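Long-range contacts in 3'-5'-exonuclease (Saccharomyces cerevisiae, PDB 3E2V), which probably cuts double-stranded DNA endonucleolytically without obvious specificity and degrades it from the 3' to the 5' end, as a metal-dependent TatD-type hydrolase: residues A[80-85]-A[153-158]; A[93-98]-A[174-179]; A[147-152]-A[192-197]. All coordinates share one frame; numbering follows the deposited sequence.

Contact 1: A[80-85]-A[153-158]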
ATOM      1  N   PRO A  80      -4.052 -17.489  -9.379  1.00 18.58           N
ATOM      2  CA  PRO A  80      -3.291 -18.429  -8.560  1.00 18.86           C
ATOM      3  C   PRO A  80      -2.688 -17.782  -7.301  1.00 19.63           C
ATOM      4  O   PRO A  80      -2.108 -18.489  -6.474  1.00 21.65           O
ATOM      5  CB  PRO A  80      -2.195 -18.902  -9.520  1.00 19.10           C
ATOM      6  CG  PRO A  80      -1.984 -17.767 -10.436  1.00 19.24           C
ATOM      7  CD  PRO A  80      -3.314 -17.081 -10.589  1.00 18.12           C
ATOM      8  N   LEU A  81      -2.803 -16.455  -7.173  1.00 18.94           N
ATOM      9  CA  LEU A  81      -2.465 -15.763  -5.919  1.00 19.20           C
ATOM     10  C   LEU A  81      -3.717 -15.562  -5.097  1.00 18.46           C
ATOM     11  O   LEU A  81      -4.797 -15.314  -5.648  1.00 18.00           O
ATOM     12  CB  LEU A  81      -1.864 -14.377  -6.183  1.00 19.50           C
ATOM     13  CG  LEU A  81      -0.358 -14.240  -6.393  1.00 19.78           C
ATOM     14  CD1 LEU A  81       0.129 -14.965  -7.633  1.00 22.77           C
ATOM     15  CD2 LEU A  81       0.002 -12.766  -6.473  1.00 20.51           C
ATOM     16  N   LYS A  82      -3.591 -15.659  -3.780  1.00 17.19           N
ATOM     17  CA  LYS A  82      -4.674 -15.239  -2.917  1.00 17.31           C
ATOM     18  C   LYS A  82      -4.596 -13.717  -2.812  1.00 16.59           C
ATOM     19  O   LYS A  82      -3.578 -13.169  -2.367  1.00 16.76           O
ATOM     20  CB  LYS A  82      -4.586 -15.892  -1.537  1.00 18.35           C
ATOM     21  CG  LYS A  82      -5.712 -15.505  -0.596  1.00 22.86           C
ATOM     22  CD  LYS A  82      -7.082 -15.977  -1.090  1.00 28.04           C
ATOM     23  CE  LYS A  82      -8.206 -15.429  -0.229  1.00 32.24           C
ATOM     24  NZ  LYS A  82      -9.497 -15.365  -0.980  1.00 34.95           N
ATOM     25  N   LEU A  83      -5.661 -13.047  -3.248  1.00 16.13           N
ATOM     26  CA  LEU A  83      -5.700 -11.594  -3.235  1.00 14.94           C
ATOM     27  C   LEU A  83      -6.583 -11.066  -2.132  1.00 15.57           C
ATOM     28  O   LEU A  83      -7.733 -11.495  -1.952  1.00 16.10           O
ATOM     29  CB  LEU A  83      -6.195 -11.065  -4.569  1.00 15.28           C
ATOM     30  CG  LEU A  83      -5.340 -11.415  -5.788  1.00 16.26           C
ATOM     31  CD1 LEU A  83      -6.002 -10.917  -7.057  1.00 17.86           C
ATOM     32  CD2 LEU A  83      -3.949 -10.836  -5.677  1.00 17.75           C
ATOM     33  N   TYR A  84      -6.010 -10.120  -1.393  1.00 13.94           N
ATOM     34  CA  TYR A  84      -6.739  -9.316  -0.429  1.00 14.60           C
ATOM     35  C   TYR A  84      -6.729  -7.870  -0.888  1.00 14.07           C
ATOM     36  O   TYR A  84      -6.049  -7.538  -1.844  1.00 13.36           O
ATOM     37  CB  TYR A  84      -6.132  -9.475   0.968  1.00 16.67           C
ATOM     38  CG  TYR A  84      -6.102 -10.922   1.404  1.00 20.77           C
ATOM     39  CD1 TYR A  84      -7.285 -11.611   1.639  1.00 23.13           C
ATOM     40  CD2 TYR A  84      -4.903 -11.596   1.553  1.00 23.66           C
ATOM     41  CE1 TYR A  84      -7.276 -12.945   2.029  1.00 24.90           C
ATOM     42  CE2 TYR A  84      -4.879 -12.938   1.936  1.00 26.48           C
ATOM     43  CZ  TYR A  84      -6.063 -13.603   2.171  1.00 24.71           C
ATOM     44  OH  TYR A  84      -6.023 -14.932   2.553  1.00 27.35           O
ATOM     45  N   HIS A  85      -7.515  -7.007  -0.246  1.00 13.65           N
ATOM     46  CA  HIS A  85      -7.470  -5.593  -0.618  1.00 13.45           C
ATOM     47  C   HIS A  85      -7.713  -4.665   0.560  1.00 13.47           C
ATOM     48  O   HIS A  85      -8.155  -5.086   1.652  1.00 13.58           O
ATOM     49  CB  HIS A  85      -8.490  -5.300  -1.715  1.00 14.43           C
ATOM     50  CG  HIS A  85      -9.898  -5.388  -1.223  1.00 13.87           C
ATOM     51  ND1 HIS A  85     -10.545  -4.314  -0.655  1.00 14.11           N
ATOM     52  CD2 HIS A  85     -10.746  -6.441  -1.125  1.00 14.53           C
ATOM     53  CE1 HIS A  85     -11.760  -4.683  -0.284  1.00 14.30           C
ATOM     54  NE2 HIS A  85     -11.907  -5.966  -0.565  1.00 14.67           N
ATOM     55  N   ASP A 153     -15.104 -14.889   5.532  1.00 30.46           N
ATOM     56  CA  ASP A 153     -14.042 -15.163   4.555  1.00 29.51           C
ATOM     57  C   ASP A 153     -13.693 -13.949   3.678  1.00 27.74           C
ATOM     58  O   ASP A 153     -13.196 -14.102   2.557  1.00 27.15           O
ATOM     59  CB  ASP A 153     -14.453 -16.346   3.664  1.00 30.59           C
ATOM     60  CG  ASP A 153     -15.692 -16.046   2.819  1.00 33.05           C
ATOM     61  OD1 ASP A 153     -16.420 -15.076   3.126  1.00 35.60           O
ATOM     62  OD2 ASP A 153     -15.941 -16.787   1.839  1.00 36.79           O
ATOM     63  N   THR A 154     -13.962 -12.749   4.181  1.00 25.41           N
ATOM     64  CA  THR A 154     -13.790 -11.523   3.393  1.00 23.28           C
ATOM     65  C   THR A 154     -12.367 -11.297   2.878  1.00 21.44           C
ATOM     66  O   THR A 154     -11.397 -11.627   3.563  1.00 21.21           O
ATOM     67  CB  THR A 154     -14.244 -10.277   4.178  1.00 23.65           C
ATOM     68  OG1 THR A 154     -14.161  -9.134   3.318  1.00 23.64           O
ATOM     69  CG2 THR A 154     -13.398 -10.054   5.433  1.00 24.25           C
ATOM     70  N   SER A 155     -12.276 -10.717   1.681  1.00 20.27           N
ATOM     71  CA  SER A 155     -10.994 -10.330   1.080  1.00 18.77           C
ATOM     72  C   SER A 155     -10.533  -8.958   1.547  1.00 17.27           C
ATOM     73  O   SER A 155      -9.380  -8.589   1.296  1.00 15.82           O
ATOM     74  CB  SER A 155     -11.077 -10.300  -0.448  1.00 19.60           C
ATOM     75  OG  SER A 155     -11.573 -11.521  -0.974  1.00 23.60           O
ATOM     76  N   PHE A 156     -11.424  -8.206   2.202  1.00 15.77           N
ATOM     77  CA  PHE A 156     -11.077  -6.891   2.782  1.00 15.13           C
ATOM     78  C   PHE A 156     -10.254  -7.108   4.046  1.00 15.27           C
ATOM     79  O   PHE A 156     -10.792  -7.602   5.046  1.00 16.62           O
ATOM     80  CB  PHE A 156     -12.377  -6.126   3.093  1.00 15.17           C
ATOM     81  CG  PHE A 156     -12.211  -4.897   3.962  1.00 15.63           C
ATOM     82  CD1 PHE A 156     -11.164  -3.987   3.766  1.00 16.84           C
ATOM     83  CD2 PHE A 156     -13.148  -4.627   4.948  1.00 16.10           C
ATOM     84  CE1 PHE A 156     -11.055  -2.844   4.575  1.00 16.26           C
ATOM     85  CE2 PHE A 156     -13.054  -3.501   5.742  1.00 15.71           C
ATOM     86  CZ  PHE A 156     -11.993  -2.602   5.571  1.00 16.10           C
ATOM     87  N   ARG A 157      -8.964  -6.756   4.018  1.00 14.04           N
ATOM     88  CA  ARG A 157      -8.064  -7.106   5.139  1.00 14.65           C
ATOM     89  C   ARG A 157      -7.329  -5.937   5.788  1.00 14.39           C
ATOM     90  O   ARG A 157      -6.669  -6.138   6.792  1.00 14.63           O
ATOM     91  CB  ARG A 157      -7.011  -8.151   4.718  1.00 15.84           C
ATOM     92  CG  ARG A 157      -7.552  -9.541   4.340  1.00 18.68           C
ATOM     93  CD  ARG A 157      -8.230 -10.247   5.505  1.00 23.11           C
ATOM     94  NE  ARG A 157      -8.778 -11.548   5.104  1.00 26.10           N
ATOM     95  CZ  ARG A 157      -8.121 -12.707   5.168  1.00 29.76           C
ATOM     96  NH1 ARG A 157      -6.869 -12.759   5.610  1.00 30.24           N
ATOM     97  NH2 ARG A 157      -8.718 -13.829   4.774  1.00 31.65           N
ATOM     98  N   SER A 158      -7.444  -4.727   5.245  1.00 13.03           N
ATOM     99  CA  SER A 158      -6.698  -3.604   5.817  1.00 12.76           C
ATOM    100  C   SER A 158      -7.376  -2.290   5.458  1.00 12.24           C
ATOM    101  O   SER A 158      -7.912  -2.141   4.357  1.00 12.58           O
ATOM    102  CB  SER A 158      -5.258  -3.604   5.270  1.00 13.05           C
ATOM    103  OG  SER A 158      -4.466  -2.563   5.859  1.00 13.37           O
TER
HETATM  104  O   HOH W   1      -9.646 -13.092  -2.601  1.00 31.69           O
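Neighbouring parallel strands of the TatD TIM barrel begin to pair where Y84 and H85 of strand 82-87 meet S155, F156 and R157 at the start of strand 156-165. H85 is bridged to F156 and bonds outward at both ends of its backbone: its N donates to S155 O at 2.9 Å, and its O receives R157 N at 3.0 Å. The short strand segments diverge by 63°, a wide splay, and the bridge to 153-158 forms at H85, the C-terminal end of 82-85.

Y84 and R157 make an extensive side-chain contact. The arginine chain bends at chi2 (-64°), which turns CD aside; the guanidinium lies over one face of the tyrosine ring. CG of R157 is 3.4 Å from CD1 of Y84, and Y84 CE1 sits over the centre of the guanidinium. The two planes are 33° apart, so the groups overlap at a tilt. Within the guanidinium plane, R157 NE donates to T154 O at 3.0 Å, which holds the group against the ring, while NH1 reaches F392 O near the C-terminus.

In this eight-stranded barrel the neighbouring strand 52-57 pairs with the other edge of 82-87. H85 and F156 point to the same side of the sheet, where F156 CA makes a CH-pi contact over the imidazole, 3.9 Å from its centroid. One water joins K82 NZ, L83 O and S155 OG, accepting from the lysine and donating to the carbonyl at 2.6 Å.

Contact 2: A[93-98]-A[174-179]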
ATOM      1  N   CYS A  93      -6.749  12.145  -2.713  1.00 16.23           N
ATOM      2  CA  CYS A  93      -8.120  11.998  -3.148  1.00 16.85           C
ATOM      3  C   CYS A  93      -9.117  12.460  -2.111  1.00 15.47           C
ATOM      4  O   CYS A  93     -10.327  12.250  -2.277  1.00 15.64           O
ATOM      5  CB  CYS A  93      -8.343  10.530  -3.519  1.00 16.68           C
ATOM      6  SG  CYS A  93      -7.240   9.976  -4.918  1.00 22.12           S
ATOM      7  N   VAL A  94      -8.619  13.105  -1.052  1.00 14.72           N
ATOM      8  CA  VAL A  94      -9.513  13.513   0.038  1.00 15.18           C
ATOM      9  C   VAL A  94     -10.532  14.566  -0.375  1.00 15.90           C
ATOM     10  O   VAL A  94     -11.518  14.778   0.329  1.00 16.38           O
ATOM     11  CB  VAL A  94      -8.746  13.941   1.322  1.00 14.66           C
ATOM     12  CG1 VAL A  94      -8.082  12.729   1.986  1.00 15.28           C
ATOM     13  CG2 VAL A  94      -7.735  15.043   1.022  1.00 16.34           C
ATOM     14  N   ASN A  95     -10.312  15.225  -1.513  1.00 16.21           N
ATOM     15  CA  ASN A  95     -11.309  16.189  -1.984  1.00 17.07           C
ATOM     16  C   ASN A  95     -12.660  15.527  -2.248  1.00 18.05           C
ATOM     17  O   ASN A  95     -13.686  16.208  -2.274  1.00 17.95           O
ATOM     18  CB  ASN A  95     -10.846  16.919  -3.252  1.00 17.43           C
ATOM     19  CG  ASN A  95      -9.774  17.959  -2.986  1.00 17.55           C
ATOM     20  OD1 ASN A  95      -9.392  18.195  -1.848  1.00 17.93           O
ATOM     21  ND2 ASN A  95      -9.300  18.606  -4.058  1.00 17.78           N
ATOM     22  N   GLU A  96     -12.669  14.214  -2.450  1.00 17.90           N
ATOM     23  CA  GLU A  96     -13.946  13.526  -2.664  1.00 18.73           C
ATOM     24  C   GLU A  96     -14.861  13.569  -1.431  1.00 18.50           C
ATOM     25  O   GLU A  96     -16.065  13.376  -1.558  1.00 18.86           O
ATOM     26  CB  GLU A  96     -13.770  12.115  -3.188  1.00 20.20           C
ATOM     27  CG  GLU A  96     -13.320  11.121  -2.194  1.00 20.86           C
ATOM     28  CD  GLU A  96     -13.652   9.709  -2.638  1.00 24.47           C
ATOM     29  OE1 GLU A  96     -12.979   8.789  -2.184  1.00 21.60           O
ATOM     30  OE2 GLU A  96     -14.579   9.513  -3.452  1.00 29.62           O
ATOM     31  N   PHE A  97     -14.294  13.812  -0.249  1.00 17.73           N
ATOM     32  CA  PHE A  97     -15.121  14.030   0.943  1.00 18.37           C
ATOM     33  C   PHE A  97     -15.858  15.357   0.884  1.00 19.89           C
ATOM     34  O   PHE A  97     -16.827  15.545   1.621  1.00 20.57           O
ATOM     35  CB  PHE A  97     -14.282  14.015   2.216  1.00 18.00           C
ATOM     36  CG  PHE A  97     -13.790  12.642   2.599  1.00 16.30           C
ATOM     37  CD1 PHE A  97     -14.666  11.659   3.042  1.00 16.33           C
ATOM     38  CD2 PHE A  97     -12.437  12.339   2.512  1.00 14.54           C
ATOM     39  CE1 PHE A  97     -14.212  10.392   3.397  1.00 15.69           C
ATOM     40  CE2 PHE A  97     -11.960  11.089   2.879  1.00 14.16           C
ATOM     41  CZ  PHE A  97     -12.839  10.102   3.314  1.00 15.57           C
ATOM     42  N   ALA A  98     -15.412  16.265   0.015  1.00 20.26           N
ATOM     43  CA  ALA A  98     -15.949  17.623  -0.006  1.00 21.28           C
ATOM     44  C   ALA A  98     -16.800  17.919  -1.234  1.00 22.34           C
ATOM     45  O   ALA A  98     -17.596  18.867  -1.183  1.00 23.40           O
ATOM     46  CB  ALA A  98     -14.840  18.633   0.116  1.00 21.57           C
ATOM     47  N   LYS A 174      -2.921  20.809   2.584  1.00 14.96           N
ATOM     48  CA  LYS A 174      -2.450  20.223   3.833  1.00 15.68           C
ATOM     49  C   LYS A 174      -3.590  20.050   4.834  1.00 15.74           C
ATOM     50  O   LYS A 174      -3.705  19.022   5.501  1.00 15.95           O
ATOM     51  CB  LYS A 174      -1.331  21.089   4.435  1.00 15.84           C
ATOM     52  CG  LYS A 174      -0.684  20.460   5.656  1.00 17.90           C
ATOM     53  CD  LYS A 174       0.547  21.241   6.138  1.00 17.69           C
ATOM     54  CE  LYS A 174       0.173  22.493   6.882  1.00 21.48           C
ATOM     55  NZ  LYS A 174       1.430  23.224   7.292  1.00 23.24           N
ATOM     56  N   GLU A 175      -4.431  21.069   4.946  1.00 15.97           N
ATOM     57  CA  GLU A 175      -5.510  21.034   5.932  1.00 16.58           C
ATOM     58  C   GLU A 175      -6.516  19.919   5.597  1.00 16.21           C
ATOM     59  O   GLU A 175      -6.993  19.181   6.487  1.00 16.61           O
ATOM     60  CB  GLU A 175      -6.219  22.394   5.986  1.00 16.76           C
ATOM     61  CG  GLU A 175      -5.370  23.581   6.495  1.00 20.25           C
ATOM     62  CD  GLU A 175      -4.225  24.008   5.558  1.00 23.25           C
ATOM     63  OE1 GLU A 175      -4.349  23.932   4.310  1.00 23.06           O
ATOM     64  OE2 GLU A 175      -3.172  24.435   6.082  1.00 28.16           O
ATOM     65  N   MET A 176      -6.840  19.771   4.313  1.00 15.56           N
ATOM     66  CA  MET A 176      -7.766  18.707   3.907  1.00 15.11           C
ATOM     67  C   MET A 176      -7.149  17.328   4.154  1.00 14.77           C
ATOM     68  O   MET A 176      -7.841  16.396   4.588  1.00 14.91           O
ATOM     69  CB  MET A 176      -8.158  18.858   2.448  1.00 15.09           C
ATOM     70  CG  MET A 176      -9.209  19.958   2.182  1.00 16.43           C
ATOM     71  SD  MET A 176     -10.920  19.561   2.704  1.00 12.51           S
ATOM     72  CE  MET A 176     -11.269  18.142   1.662  1.00 19.65           C
ATOM     73  N   GLN A 177      -5.848  17.200   3.899  1.00 13.93           N
ATOM     74  CA  GLN A 177      -5.170  15.929   4.165  1.00 13.73           C
ATOM     75  C   GLN A 177      -5.222  15.585   5.646  1.00 13.79           C
ATOM     76  O   GLN A 177      -5.552  14.457   6.030  1.00 13.19           O
ATOM     77  CB  GLN A 177      -3.720  15.967   3.692  1.00 13.21           C
ATOM     78  CG  GLN A 177      -3.557  16.025   2.175  1.00 13.33           C
ATOM     79  CD  GLN A 177      -2.115  15.815   1.744  1.00 14.03           C
ATOM     80  OE1 GLN A 177      -1.319  15.195   2.471  1.00 14.47           O
ATOM     81  NE2 GLN A 177      -1.777  16.305   0.556  1.00 14.23           N
ATOM     82  N   LYS A 178      -4.861  16.542   6.492  1.00 14.65           N
ATOM     83  CA  LYS A 178      -4.782  16.262   7.929  1.00 14.41           C
ATOM     84  C   LYS A 178      -6.160  15.922   8.483  1.00 14.29           C
ATOM     85  O   LYS A 178      -6.315  14.961   9.251  1.00 15.40           O
ATOM     86  CB  LYS A 178      -4.179  17.459   8.673  1.00 14.80           C
ATOM     87  CG  LYS A 178      -2.679  17.598   8.442  1.00 16.81           C
ATOM     88  CD  LYS A 178      -2.169  18.967   8.921  1.00 21.14           C
ATOM     89  CE  LYS A 178      -2.051  19.056  10.419  1.00 26.21           C
ATOM     90  NZ  LYS A 178      -1.762  20.493  10.782  1.00 28.02           N
ATOM     91  N   VAL A 179      -7.170  16.709   8.115  1.00 14.46           N
ATOM     92  CA  VAL A 179      -8.508  16.468   8.665  1.00 15.14           C
ATOM     93  C   VAL A 179      -9.056  15.087   8.278  1.00 14.27           C
ATOM     94  O   VAL A 179      -9.571  14.357   9.133  1.00 14.57           O
ATOM     95  CB  VAL A 179      -9.513  17.565   8.265  1.00 15.83           C
ATOM     96  CG1 VAL A 179     -10.899  17.213   8.769  1.00 19.26           C
ATOM     97  CG2 VAL A 179      -9.087  18.896   8.858  1.00 19.44           C
TER
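A 3-10 turn, 94-97, lies against the first turns of helix 174-187, with V94 and Q177 closest across the gap at 6.5 Å between their CA atoms. No hydrogen bond crosses it, and M176 carries most of the contact. Its chain is bent at both chi2 (-74°) and chi3 (-62°), and the second bend brings the methyl CE to the turn, 3.6 Å from V94 O. The same methyl touches A98 CB at 3.9 Å and approaches N95 OD1 at 4.0 Å, so a single carbon meets three residues of segment 93-98. V94 O is also the acceptor for F97 N within the turn.

In the TatD barrel this segment belongs to the long connection after strand 82-87, and the helix is the one that follows strand 156-165; the contact therefore joins a loop to a helix of the barrel's outer layer. V94 meets the helix backbone and the root of M176: its CG2 is 3.8 Å from M176 O and 4.1 Å from M176 CB. The polar ends turn to other partners, N95 ND2 to N120 OD1 and Q177 OE1 to D165 N. The ring of F97 stacks on F180, one turn on from M176 in the helix.

Contact 3: A[147-152]-A[192-197]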
ATOM      1  N   GLN A 147     -19.847  -3.308   5.519  1.00 21.00           N
ATOM      2  CA  GLN A 147     -20.421  -4.260   4.561  1.00 22.92           C
ATOM      3  C   GLN A 147     -19.369  -5.290   4.164  1.00 21.99           C
ATOM      4  O   GLN A 147     -19.626  -6.495   4.148  1.00 22.10           O
ATOM      5  CB  GLN A 147     -20.938  -3.537   3.307  1.00 23.08           C
ATOM      6  CG  GLN A 147     -21.297  -4.493   2.136  1.00 26.32           C
ATOM      7  CD  GLN A 147     -21.446  -3.822   0.762  1.00 26.65           C
ATOM      8  OE1 GLN A 147     -20.512  -3.203   0.227  1.00 28.91           O
ATOM      9  NE2 GLN A 147     -22.630  -3.985   0.163  1.00 32.41           N
ATOM     10  N   GLN A 148     -18.175  -4.803   3.838  1.00 21.06           N
ATOM     11  CA  GLN A 148     -17.123  -5.690   3.365  1.00 20.33           C
ATOM     12  C   GLN A 148     -16.459  -6.522   4.461  1.00 20.41           C
ATOM     13  O   GLN A 148     -15.941  -7.600   4.191  1.00 20.34           O
ATOM     14  CB  GLN A 148     -16.085  -4.899   2.553  1.00 19.86           C
ATOM     15  CG  GLN A 148     -16.677  -4.255   1.298  1.00 20.16           C
ATOM     16  CD  GLN A 148     -17.179  -5.280   0.307  1.00 22.39           C
ATOM     17  OE1 GLN A 148     -16.488  -6.257   0.010  1.00 23.80           O
ATOM     18  NE2 GLN A 148     -18.387  -5.070  -0.203  1.00 23.45           N
ATOM     19  N   ALA A 149     -16.495  -6.037   5.694  1.00 20.40           N
ATOM     20  CA  ALA A 149     -15.898  -6.755   6.814  1.00 21.84           C
ATOM     21  C   ALA A 149     -16.801  -7.881   7.324  1.00 23.26           C
ATOM     22  O   ALA A 149     -16.339  -8.762   8.060  1.00 23.69           O
ATOM     23  CB  ALA A 149     -15.566  -5.788   7.939  1.00 21.48           C
ATOM     24  N   LYS A 150     -18.075  -7.829   6.927  1.00 25.12           N
ATOM     25  CA  LYS A 150     -19.112  -8.784   7.373  1.00 27.22           C
ATOM     26  C   LYS A 150     -18.743 -10.267   7.214  1.00 27.84           C
ATOM     27  O   LYS A 150     -18.682 -10.991   8.216  1.00 28.34           O
ATOM     28  CB  LYS A 150     -20.431  -8.533   6.633  1.00 27.90           C
ATOM     29  CG  LYS A 150     -21.367  -7.525   7.233  1.00 31.06           C
ATOM     30  CD  LYS A 150     -22.801  -7.916   6.855  1.00 34.49           C
ATOM     31  CE  LYS A 150     -23.636  -6.718   6.408  1.00 36.79           C
ATOM     32  NZ  LYS A 150     -24.305  -6.054   7.554  1.00 38.74           N
ATOM     33  N   PRO A 151     -18.502 -10.726   5.968  1.00 28.66           N
ATOM     34  CA  PRO A 151     -18.339 -12.162   5.759  1.00 29.13           C
ATOM     35  C   PRO A 151     -17.100 -12.708   6.455  1.00 29.95           C
ATOM     36  O   PRO A 151     -16.059 -12.054   6.457  1.00 29.80           O
ATOM     37  CB  PRO A 151     -18.195 -12.282   4.241  1.00 29.11           C
ATOM     38  CG  PRO A 151     -18.761 -11.008   3.686  1.00 29.27           C
ATOM     39  CD  PRO A 151     -18.360  -9.988   4.699  1.00 28.74           C
ATOM     40  N   HIS A 152     -17.218 -13.900   7.045  1.00 30.58           N
ATOM     41  CA  HIS A 152     -16.099 -14.547   7.736  1.00 31.55           C
ATOM     42  C   HIS A 152     -14.872 -14.709   6.832  1.00 31.12           C
ATOM     43  O   HIS A 152     -13.741 -14.655   7.311  1.00 32.13           O
ATOM     44  CB  HIS A 152     -16.533 -15.916   8.284  1.00 32.14           C
ATOM     45  CG  HIS A 152     -16.705 -16.957   7.221  1.00 34.07           C
ATOM     46  ND1 HIS A 152     -15.784 -17.963   7.007  1.00 36.24           N
ATOM     47  CD2 HIS A 152     -17.668 -17.123   6.283  1.00 35.38           C
ATOM     48  CE1 HIS A 152     -16.184 -18.714   5.996  1.00 36.33           C
ATOM     49  NE2 HIS A 152     -17.323 -18.225   5.538  1.00 36.78           N
ATOM     50  N   ASP A 192     -15.601  -2.794  17.183  1.00 20.33           N
ATOM     51  CA  ASP A 192     -14.575  -3.785  17.517  1.00 21.77           C
ATOM     52  C   ASP A 192     -13.940  -4.457  16.299  1.00 21.12           C
ATOM     53  O   ASP A 192     -12.736  -4.694  16.278  1.00 21.05           O
ATOM     54  CB  ASP A 192     -15.108  -4.845  18.489  1.00 22.94           C
ATOM     55  CG  ASP A 192     -15.368  -4.295  19.885  1.00 26.05           C
ATOM     56  OD1 ASP A 192     -14.955  -3.154  20.208  1.00 29.63           O
ATOM     57  OD2 ASP A 192     -16.000  -5.024  20.678  1.00 31.90           O
ATOM     58  N   LYS A 193     -14.750  -4.753  15.286  1.00 20.77           N
ATOM     59  CA  LYS A 193     -14.244  -5.475  14.124  1.00 21.30           C
ATOM     60  C   LYS A 193     -13.240  -4.623  13.352  1.00 19.34           C
ATOM     61  O   LYS A 193     -12.128  -5.069  13.080  1.00 19.15           O
ATOM     62  CB  LYS A 193     -15.378  -5.924  13.213  1.00 21.13           C
ATOM     63  CG  LYS A 193     -14.959  -6.978  12.174  1.00 24.40           C
ATOM     64  CD  LYS A 193     -16.096  -7.318  11.195  1.00 25.33           C
ATOM     65  CE  LYS A 193     -17.230  -8.118  11.842  1.00 30.83           C
ATOM     66  NZ  LYS A 193     -18.427  -8.254  10.938  1.00 31.60           N
ATOM     67  N   LEU A 194     -13.622  -3.392  13.034  1.00 17.91           N
ATOM     68  CA  LEU A 194     -12.703  -2.499  12.324  1.00 16.31           C
ATOM     69  C   LEU A 194     -11.487  -2.153  13.167  1.00 15.82           C
ATOM     70  O   LEU A 194     -10.400  -2.003  12.633  1.00 15.06           O
ATOM     71  CB  LEU A 194     -13.407  -1.230  11.867  1.00 15.61           C
ATOM     72  CG  LEU A 194     -14.563  -1.413  10.857  1.00 16.49           C
ATOM     73  CD1 LEU A 194     -15.029  -0.067  10.334  1.00 16.64           C
ATOM     74  CD2 LEU A 194     -14.176  -2.359   9.699  1.00 17.96           C
ATOM     75  N   SER A 195     -11.662  -2.046  14.480  1.00 15.92           N
ATOM     76  CA  SER A 195     -10.546  -1.694  15.371  1.00 16.08           C
ATOM     77  C   SER A 195      -9.384  -2.687  15.304  1.00 17.00           C
ATOM     78  O   SER A 195      -8.248  -2.333  15.604  1.00 16.86           O
ATOM     79  CB  SER A 195     -11.024  -1.552  16.820  1.00 15.62           C
ATOM     80  OG  SER A 195     -11.860  -0.419  16.983  1.00 17.25           O
ATOM     81  N   SER A 196      -9.671  -3.914  14.890  1.00 17.36           N
ATOM     82  CA  SER A 196      -8.655  -4.964  14.827  1.00 18.89           C
ATOM     83  C   SER A 196      -7.927  -4.964  13.485  1.00 18.23           C
ATOM     84  O   SER A 196      -6.877  -5.592  13.351  1.00 18.95           O
ATOM     85  CB  SER A 196      -9.301  -6.342  15.055  1.00 20.12           C
ATOM     86  OG  SER A 196     -10.177  -6.700  13.994  1.00 24.58           O
ATOM     87  N   TYR A 197      -8.499  -4.281  12.496  1.00 16.66           N
ATOM     88  CA  TYR A 197      -7.878  -4.255  11.164  1.00 15.80           C
ATOM     89  C   TYR A 197      -6.540  -3.528  11.179  1.00 15.40           C
ATOM     90  O   TYR A 197      -6.412  -2.474  11.810  1.00 15.73           O
ATOM     91  CB  TYR A 197      -8.787  -3.551  10.162  1.00 15.67           C
ATOM     92  CG  TYR A 197      -9.717  -4.476   9.412  1.00 16.77           C
ATOM     93  CD1 TYR A 197     -10.626  -5.293  10.089  1.00 18.45           C
ATOM     94  CD2 TYR A 197      -9.705  -4.519   8.025  1.00 16.50           C
ATOM     95  CE1 TYR A 197     -11.481  -6.152   9.384  1.00 18.90           C
ATOM     96  CE2 TYR A 197     -10.553  -5.382   7.310  1.00 18.37           C
ATOM     97  CZ  TYR A 197     -11.434  -6.184   7.995  1.00 18.48           C
ATOM     98  OH  TYR A 197     -12.277  -7.039   7.294  1.00 18.63           O
TER
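The C-terminal end of helix 132-149 lies beside the short, weakly bonded helix 192-195, with A149 and K193 nearest at 7.6 Å between CA atoms, and no hydrogen bond joins the two segments. Both belong to the outer layer of the TatD barrel: the long helix runs into the loop before strand 156-165, and the short one leads to strand 199-204, so the contact brings together the approaches to two adjacent strands.

A149 is the meeting point. Its CB points to the other segment and is touched by three side chains. K193 lays the middle of its chain against it, CD 3.6 Å from A149 CB and 3.5 Å from A149 O. CG of K193 is anti to the backbone N (chi1 -165°), and the chain then bends at chi3 (-71°), which places CE near the same carbonyl. NZ of K193 lies 3.7 Å from K150 CA. Of the three side chains K193 is the exposed member, its methylenes doing the packing while the ammonium ends near the backbone.

L194 supplies the inner side. Its methyl CD2 is 4.1 Å from A149 CB, and the same side chain also rests on Y142, M145 and N146 of the long helix, in the preceding turns.

Y197 closes the third approach. Its ring meets the A149 methyl obliquely, and the hydroxyl has a polar partner as well, the backbone O of F156, whose own side chain also packs against A149. Behind the contact, K193 O is gripped twice, by S196 N and by S196 OG, the latter at 2.7 Å. The shortest approach of the tyrosine is from Y197 OH to A149 CB, 3.6 Å.

How the contacts relate
Contacts 1 and 3 adjoin, their centres 13 Å apart, and illustrate how a barrel strand is fixed both by its neighbour and by the helical layer outside it. Besides the tyrosine hydroxyl bond of contact 3, a probable hydrogen bond joins them, T154 OG1 to Q148 O at 2.5 Å. Contact 2 stands apart, with about 13 Å between its nearest atoms and those of either other contact, although helix 174-187 directly follows strand 156-165. The side chains of S158 and V94 lie about 8 and 10 Å from that of E161, a magnesium ligand in a structure of this protein but without the ion here; the bound magnesium, held by H253 and D303, is about 13 Å from the S158 side chain. Contact 3 lies away from these sites.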